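Local coordinates for protein torso (Bombyx mori, PDB 5AOQ) that receives the neurohormone PTTH at the insect cell surface as a receptor tyrosine kinase and activates MAPK signalling towards metamorphosis, at residues Y155-E160 / G233-K238; R185-D190 / K229-T234. All blocks are in the same frame, centred on the assembly; numbering follows the deposited sequence.

Both contacts lie in the second FN3 domain of the extracellular region, and contact 2 is nested inside contact 1. The chain enters the domain along 155-160, whose end begins strand 159-167, and later reaches 185-190, which leads into strand 189-195. Contact 2 closes a loop of 38 residues where 229-234 returns beside 185-190; the hairpin at its end then sends the chain straight into 233-238, so G233 and T234 belong to both contacts. Contact 1 there closes the wider loop of 72 residues. Contact 2 joins strands within the four-stranded sheet, whereas contact 1 brings the last strand of that sheet against the first strand of the three-stranded one.

Contact 1 of 2, residues Y155-E160 / G233-K238; sequences YNVTQE and GTTKHK. With NAG (2-acetamido-2-deoxy-beta-D-glucopyranose), chain E; NAG (2-acetamido-2-deoxy-beta-D-glucopyranose), chain B.
The 155-160 and 233-238 backbones run in the same sense without beta pairing, N156 lying nearest T235 and Q159 nearest H237. From the second strand the T235 side chain points into the gap, with CG2 anti to its backbone N and OG1 beside that N. OG1 meets V157 CG2 at 3.3 Å and accepts a weak, bent bond from V157 N (3.5 Å, 136°). Further along, Q159 and H237 meet tip to tip. Q159 CB sits 4.2 Å above the imidazole centroid, almost on its normal, in a CH-pi contact, while the carboxamide, its plane turned 40° from the ring, brings OE1 to 3.1 Å from H237 CD2. The ring also meets that of F161. An alanine in place of H237 removes the ring, and Q159 would probably lose the surface holding its CB and carboxamide between the strands. On the outer side, Y155 N hydrogen-bonds O6 of the second NAG of a glycan whose first sugar lies beside T158 OG1, consistent with attachment at N180. V157 and Q159 touch W179 on adjacent strand 171-179 of the same sheet. The first strand of one sheet closes over the last strand of the other, as in the FN3 beta-sandwich.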
loop_
_atom_site.group_PDB
_atom_site.type_symbol
_atom_site.label_atom_id
_atom_site.label_comp_id
_atom_site.label_asym_id
_atom_site.label_seq_id
_atom_site.Cartn_x
_atom_site.Cartn_y
_atom_site.Cartn_z
ATOM N N TYR A 155 8.589 -8.758 33.150
ATOM C CA TYR A 155 8.076 -7.539 32.537
ATOM C C TYR A 155 8.902 -7.176 31.302
ATOM O O TYR A 155 8.504 -6.323 30.509
ATOM C CB TYR A 155 8.093 -6.386 33.546
ATOM C CG TYR A 155 7.194 -5.223 33.182
ATOM C CD1 TYR A 155 5.852 -5.223 33.541
ATOM C CD2 TYR A 155 7.685 -4.126 32.485
ATOM C CE1 TYR A 155 5.024 -4.165 33.216
ATOM C CE2 TYR A 155 6.862 -3.063 32.155
ATOM C CZ TYR A 155 5.533 -3.090 32.523
ATOM O OH TYR A 155 4.709 -2.035 32.198
ATOM N N ASN A 156 10.052 -7.829 31.147
ATOM C CA ASN A 156 10.936 -7.578 30.010
ATOM C C ASN A 156 11.774 -8.794 29.622
ATOM O O ASN A 156 12.572 -9.280 30.417
ATOM C CB ASN A 156 11.867 -6.405 30.322
ATOM C CG ASN A 156 12.558 -5.860 29.086
ATOM O OD1 ASN A 156 13.065 -6.616 28.259
ATOM N ND2 ASN A 156 12.586 -4.538 28.960
ATOM N N VAL A 157 11.610 -9.263 28.390
ATOM C CA VAL A 157 12.319 -10.453 27.926
ATOM C C VAL A 157 13.804 -10.161 27.698
ATOM O O VAL A 157 14.168 -9.086 27.230
ATOM C CB VAL A 157 11.701 -11.007 26.615
ATOM C CG1 VAL A 157 10.299 -11.544 26.860
ATOM C CG2 VAL A 157 11.699 -9.951 25.510
ATOM N N THR A 158 14.653 -11.123 28.054
ATOM C CA THR A 158 16.101 -10.991 27.893
ATOM C C THR A 158 16.578 -11.988 26.844
ATOM O O THR A 158 16.288 -13.183 26.927
ATOM C CB THR A 158 16.858 -11.218 29.213
ATOM O OG1 THR A 158 16.522 -12.502 29.752
ATOM C CG2 THR A 158 16.505 -10.131 30.220
ATOM N N GLN A 159 17.317 -11.483 25.864
ATOM C CA GLN A 159 17.593 -12.221 24.638
ATOM C C GLN A 159 19.042 -12.677 24.524
ATOM O O GLN A 159 19.969 -11.895 24.741
ATOM C CB GLN A 159 17.247 -11.351 23.428
ATOM C CG GLN A 159 15.993 -10.512 23.612
ATOM C CD GLN A 159 15.742 -9.574 22.452
ATOM O OE1 GLN A 159 16.480 -9.575 21.466
ATOM N NE2 GLN A 159 14.702 -8.757 22.567
ATOM N N GLU A 160 19.224 -13.950 24.185
ATOM C CA GLU A 160 20.536 -14.470 23.828
ATOM C C GLU A 160 20.536 -14.738 22.330
ATOM O O GLU A 160 19.481 -14.934 21.725
ATOM C CB GLU A 160 20.868 -15.739 24.617
ATOM C CG GLU A 160 20.086 -16.975 24.201
ATOM C CD GLU A 160 20.448 -18.196 25.029
ATOM O OE1 GLU A 160 20.932 -18.024 26.168
ATOM O OE2 GLU A 160 20.253 -19.328 24.538
ATOM N N GLY A 233 4.896 -6.675 26.609
ATOM C CA GLY A 233 5.143 -5.441 25.886
ATOM C C GLY A 233 6.304 -5.552 24.919
ATOM O O GLY A 233 6.710 -6.652 24.542
ATOM N N THR A 234 6.833 -4.401 24.516
ATOM C CA THR A 234 7.933 -4.345 23.563
ATOM C C THR A 234 9.276 -4.341 24.279
ATOM O O THR A 234 9.456 -3.643 25.277
ATOM C CB THR A 234 7.848 -3.092 22.670
ATOM O OG1 THR A 234 6.559 -3.026 22.049
ATOM C CG2 THR A 234 8.930 -3.118 21.595
ATOM N N THR A 235 10.210 -5.132 23.761
ATOM C CA THR A 235 11.581 -5.134 24.249
ATOM C C THR A 235 12.538 -4.807 23.115
ATOM O O THR A 235 12.791 -5.637 22.240
ATOM C CB THR A 235 11.967 -6.488 24.866
ATOM O OG1 THR A 235 11.150 -6.744 26.015
ATOM C CG2 THR A 235 13.434 -6.490 25.282
ATOM N N LYS A 236 13.061 -3.586 23.137
ATOM C CA LYS A 236 14.048 -3.158 22.159
ATOM C C LYS A 236 15.425 -3.620 22.618
ATOM O O LYS A 236 15.812 -3.403 23.768
ATOM C CB LYS A 236 14.011 -1.642 21.973
ATOM C CG LYS A 236 12.604 -1.084 21.824
ATOM C CD LYS A 236 12.619 0.328 21.261
ATOM C CE LYS A 236 11.228 0.940 21.245
ATOM N NZ LYS A 236 10.861 1.543 22.555
ATOM N N HIS A 237 16.157 -4.256 21.712
ATOM C CA HIS A 237 17.414 -4.908 22.055
ATOM C C HIS A 237 18.488 -4.650 21.005
ATOM O O HIS A 237 18.479 -5.254 19.932
ATOM C CB HIS A 237 17.186 -6.413 22.218
ATOM C CG HIS A 237 18.443 -7.201 22.404
ATOM N ND1 HIS A 237 19.106 -7.276 23.611
ATOM C CD2 HIS A 237 19.159 -7.952 21.535
ATOM C CE1 HIS A 237 20.176 -8.039 23.476
ATOM N NE2 HIS A 237 20.231 -8.463 22.226
ATOM N N LYS A 238 19.402 -3.735 21.315
ATOM C CA LYS A 238 20.526 -3.455 20.433
ATOM C C LYS A 238 21.565 -4.562 20.545
ATOM O O LYS A 238 21.725 -5.168 21.606
ATOM C CB LYS A 238 21.164 -2.104 20.765
ATOM C CG LYS A 238 20.291 -0.901 20.450
ATOM C CD LYS A 238 21.026 0.398 20.745
ATOM C CE LYS A 238 20.175 1.611 20.402
ATOM N NZ LYS A 238 20.878 2.889 20.701
HETATM C C1 NAG E . 13.850 -13.290 31.773
HETATM C C2 NAG E . 12.508 -12.776 32.291
HETATM C C3 NAG E . 12.673 -11.384 32.905
HETATM C C4 NAG E . 13.818 -11.351 33.915
HETATM C C5 NAG E . 15.080 -11.988 33.338
HETATM C C6 NAG E . 16.185 -12.155 34.358
HETATM C C7 NAG E . 10.480 -13.571 31.136
HETATM C C8 NAG E . 9.567 -13.365 29.963
HETATM N N2 NAG E . 11.519 -12.734 31.216
HETATM O O3 NAG E . 11.458 -11.000 33.539
HETATM O O4 NAG E . 14.132 -9.996 34.221
HETATM O O5 NAG E . 14.786 -13.296 32.832
HETATM O O6 NAG E . 15.783 -11.735 35.654
HETATM O O7 NAG E . 10.289 -14.457 31.959
HETATM C C1 NAG B . 13.539 -9.512 35.442
HETATM C C2 NAG B . 14.533 -8.590 36.132
HETATM C C3 NAG B . 13.953 -8.097 37.451
HETATM C C4 NAG B . 12.599 -7.439 37.216
HETATM C C5 NAG B . 11.672 -8.359 36.418
HETATM C C6 NAG B . 10.394 -7.672 35.994
HETATM C C7 NAG B . 16.986 -8.618 36.314
HETATM C C8 NAG B . 18.201 -9.462 36.554
HETATM N N2 NAG B . 15.810 -9.256 36.348
HETATM O O3 NAG B . 14.848 -7.167 38.050
HETATM O O4 NAG B . 11.986 -7.139 38.465
HETATM O O5 NAG B . 12.317 -8.808 35.215
HETATM O O6 NAG B . 9.547 -8.549 35.263
HETATM O O7 NAG B . 17.064 -7.410 36.101
#

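Contact 2 of 2, residues R185-D190 / K229-T234; sequences RDLCFD and KGIHGT
Two main-chain hydrogen bonds hold the strands together. D190 N donates to K229 O at 2.8 Å, nearly straight (171°) and in the carbonyl plane, and K229 N returns a bond to D190 O, also 2.8 Å long and almost along the C=O axis. D190 and K229 are thereby an antiparallel hydrogen-bonded pair with CB atoms 4.0 Å apart; the lysine chain then bends at chi2 (69°) and leads its amine away. K229 O is used again, accepting a CA-H contact from F189 and lying at the edge of the F189 ring, in its plane.

Beyond this pair the second strand reverses in a type I turn from G230 to G233, closed by a reciprocal pair of backbone bonds between these glycines, and so forms a tight beta-hairpin between strands 223-230 and 233-240 of the FN3 sandwich. Both glycines suit their places. A CB on G230 would run into F189 CD1, which already lies 3.7 Å from G230 CA, and at the backbone angles of G233 a CB would jam against the H232 carbonyl.

Apolar contact takes over towards the loop. L187 and I231 cross at about a right angle, L187 CD2 meeting I231 CG2 at 3.4 Å. The same methyl lies over a face of the H232 ring, towards its rim. F189 turns its ring edge-to-face with W179 of the other sheet.

Charge and covalent links lead out of the domain. D190, implicated in PTTH binding, has its carboxylate in a salt bridge with R73 and lies beside K204, also implicated in binding the hormone; both cations would probably favour its ionised form. C188, just before strand 189-195, forms a disulfide with C66 of the first FN3 domain.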
loop_
_atom_site.group_PDB
_atom_site.type_symbol
_atom_site.label_atom_id
_atom_site.label_comp_id
_atom_site.label_asym_id
_atom_site.label_seq_id
_atom_site.Cartn_x
_atom_site.Cartn_y
_atom_site.Cartn_z
ATOM N N ARG A 185 1.896 -20.086 29.858
ATOM C CA ARG A 185 2.060 -20.922 28.673
ATOM C C ARG A 185 1.572 -20.193 27.426
ATOM O O ARG A 185 2.170 -20.297 26.355
ATOM C CB ARG A 185 1.297 -22.238 28.844
ATOM C CG ARG A 185 1.674 -23.016 30.097
ATOM C CD ARG A 185 0.731 -24.187 30.342
ATOM N NE ARG A 185 0.755 -25.163 29.254
ATOM C CZ ARG A 185 -0.070 -25.157 28.208
ATOM N NH1 ARG A 185 -1.004 -24.223 28.084
ATOM N NH2 ARG A 185 0.041 -26.096 27.279
ATOM N N ASP A 186 0.479 -19.453 27.579
ATOM C CA ASP A 186 -0.158 -18.761 26.464
ATOM C C ASP A 186 0.601 -17.500 26.054
ATOM O O ASP A 186 0.269 -16.401 26.501
ATOM C CB ASP A 186 -1.598 -18.396 26.835
ATOM C CG ASP A 186 -2.478 -19.616 27.042
ATOM O OD1 ASP A 186 -2.254 -20.640 26.363
ATOM O OD2 ASP A 186 -3.397 -19.547 27.884
ATOM N N LEU A 187 1.607 -17.662 25.197
ATOM C CA LEU A 187 2.413 -16.533 24.732
ATOM C C LEU A 187 2.751 -16.612 23.244
ATOM O O LEU A 187 3.386 -17.564 22.789
ATOM C CB LEU A 187 3.712 -16.437 25.537
ATOM C CG LEU A 187 3.693 -15.530 26.772
ATOM C CD1 LEU A 187 3.223 -16.275 28.015
ATOM C CD2 LEU A 187 5.067 -14.919 27.001
ATOM N N CYS A 188 2.314 -15.599 22.499
ATOM C CA CYS A 188 2.716 -15.405 21.108
ATOM C C CYS A 188 3.671 -14.217 21.043
ATOM O O CYS A 188 3.810 -13.490 22.028
ATOM C CB CYS A 188 1.499 -15.163 20.214
ATOM S SG CYS A 188 0.276 -16.494 20.229
ATOM N N PHE A 189 4.330 -14.013 19.902
ATOM C CA PHE A 189 5.286 -12.907 19.782
ATOM C C PHE A 189 5.325 -12.265 18.394
ATOM O O PHE A 189 4.954 -12.884 17.395
ATOM C CB PHE A 189 6.693 -13.392 20.149
ATOM C CG PHE A 189 6.798 -13.955 21.538
ATOM C CD1 PHE A 189 6.798 -13.121 22.644
ATOM C CD2 PHE A 189 6.886 -15.322 21.738
ATOM C CE1 PHE A 189 6.891 -13.641 23.922
ATOM C CE2 PHE A 189 6.979 -15.848 23.012
ATOM C CZ PHE A 189 6.981 -15.006 24.105
ATOM N N ASP A 190 5.786 -11.015 18.358
ATOM C CA ASP A 190 6.022 -10.281 17.113
ATOM C C ASP A 190 7.442 -9.722 17.087
ATOM O O ASP A 190 7.839 -8.982 17.987
ATOM C CB ASP A 190 5.011 -9.146 16.948
ATOM C CG ASP A 190 3.618 -9.649 16.650
ATOM O OD1 ASP A 190 2.923 -10.079 17.596
ATOM O OD2 ASP A 190 3.214 -9.621 15.469
ATOM N N LYS A 229 8.205 -7.872 20.538
ATOM C CA LYS A 229 6.904 -7.563 21.117
ATOM C C LYS A 229 6.247 -8.833 21.647
ATOM O O LYS A 229 6.096 -9.814 20.914
ATOM C CB LYS A 229 6.003 -6.894 20.077
ATOM C CG LYS A 229 4.585 -6.595 20.552
ATOM C CD LYS A 229 4.561 -5.504 21.608
ATOM C CE LYS A 229 3.150 -5.261 22.116
ATOM N NZ LYS A 229 3.073 -4.084 23.025
ATOM N N GLY A 230 5.863 -8.806 22.921
ATOM C CA GLY A 230 5.213 -9.941 23.551
ATOM C C GLY A 230 4.146 -9.517 24.542
ATOM O O GLY A 230 3.783 -8.341 24.614
ATOM N N ILE A 231 3.650 -10.481 25.312
ATOM C CA ILE A 231 2.597 -10.231 26.292
ATOM C C ILE A 231 3.012 -9.160 27.296
ATOM O O ILE A 231 2.174 -8.411 27.800
ATOM C CB ILE A 231 2.223 -11.523 27.055
ATOM C CG1 ILE A 231 1.084 -11.251 28.043
ATOM C CG2 ILE A 231 3.434 -12.081 27.788
ATOM C CD1 ILE A 231 0.509 -12.499 28.683
ATOM N N HIS A 232 4.309 -9.087 27.573
ATOM C CA HIS A 232 4.835 -8.139 28.548
ATOM C C HIS A 232 5.216 -6.814 27.893
ATOM O O HIS A 232 5.792 -5.939 28.540
ATOM C CB HIS A 232 6.041 -8.742 29.268
ATOM C CG HIS A 232 5.750 -10.056 29.922
ATOM N ND1 HIS A 232 4.954 -10.168 31.041
ATOM C CD2 HIS A 232 6.150 -11.312 29.617
ATOM C CE1 HIS A 232 4.872 -11.439 31.395
ATOM N NE2 HIS A 232 5.589 -12.153 30.547
ATOM N N GLY A 233 4.896 -6.675 26.609
ATOM C CA GLY A 233 5.143 -5.441 25.886
ATOM C C GLY A 233 6.304 -5.552 24.919
ATOM O O GLY A 233 6.710 -6.652 24.542
ATOM N N THR A 234 6.833 -4.401 24.516
ATOM C CA THR A 234 7.933 -4.345 23.563
ATOM C C THR A 234 9.276 -4.341 24.279
ATOM O O THR A 234 9.456 -3.643 25.277
ATOM C CB THR A 234 7.848 -3.092 22.670
ATOM O OG1 THR A 234 6.559 -3.026 22.049
ATOM C CG2 THR A 234 8.930 -3.118 21.595
#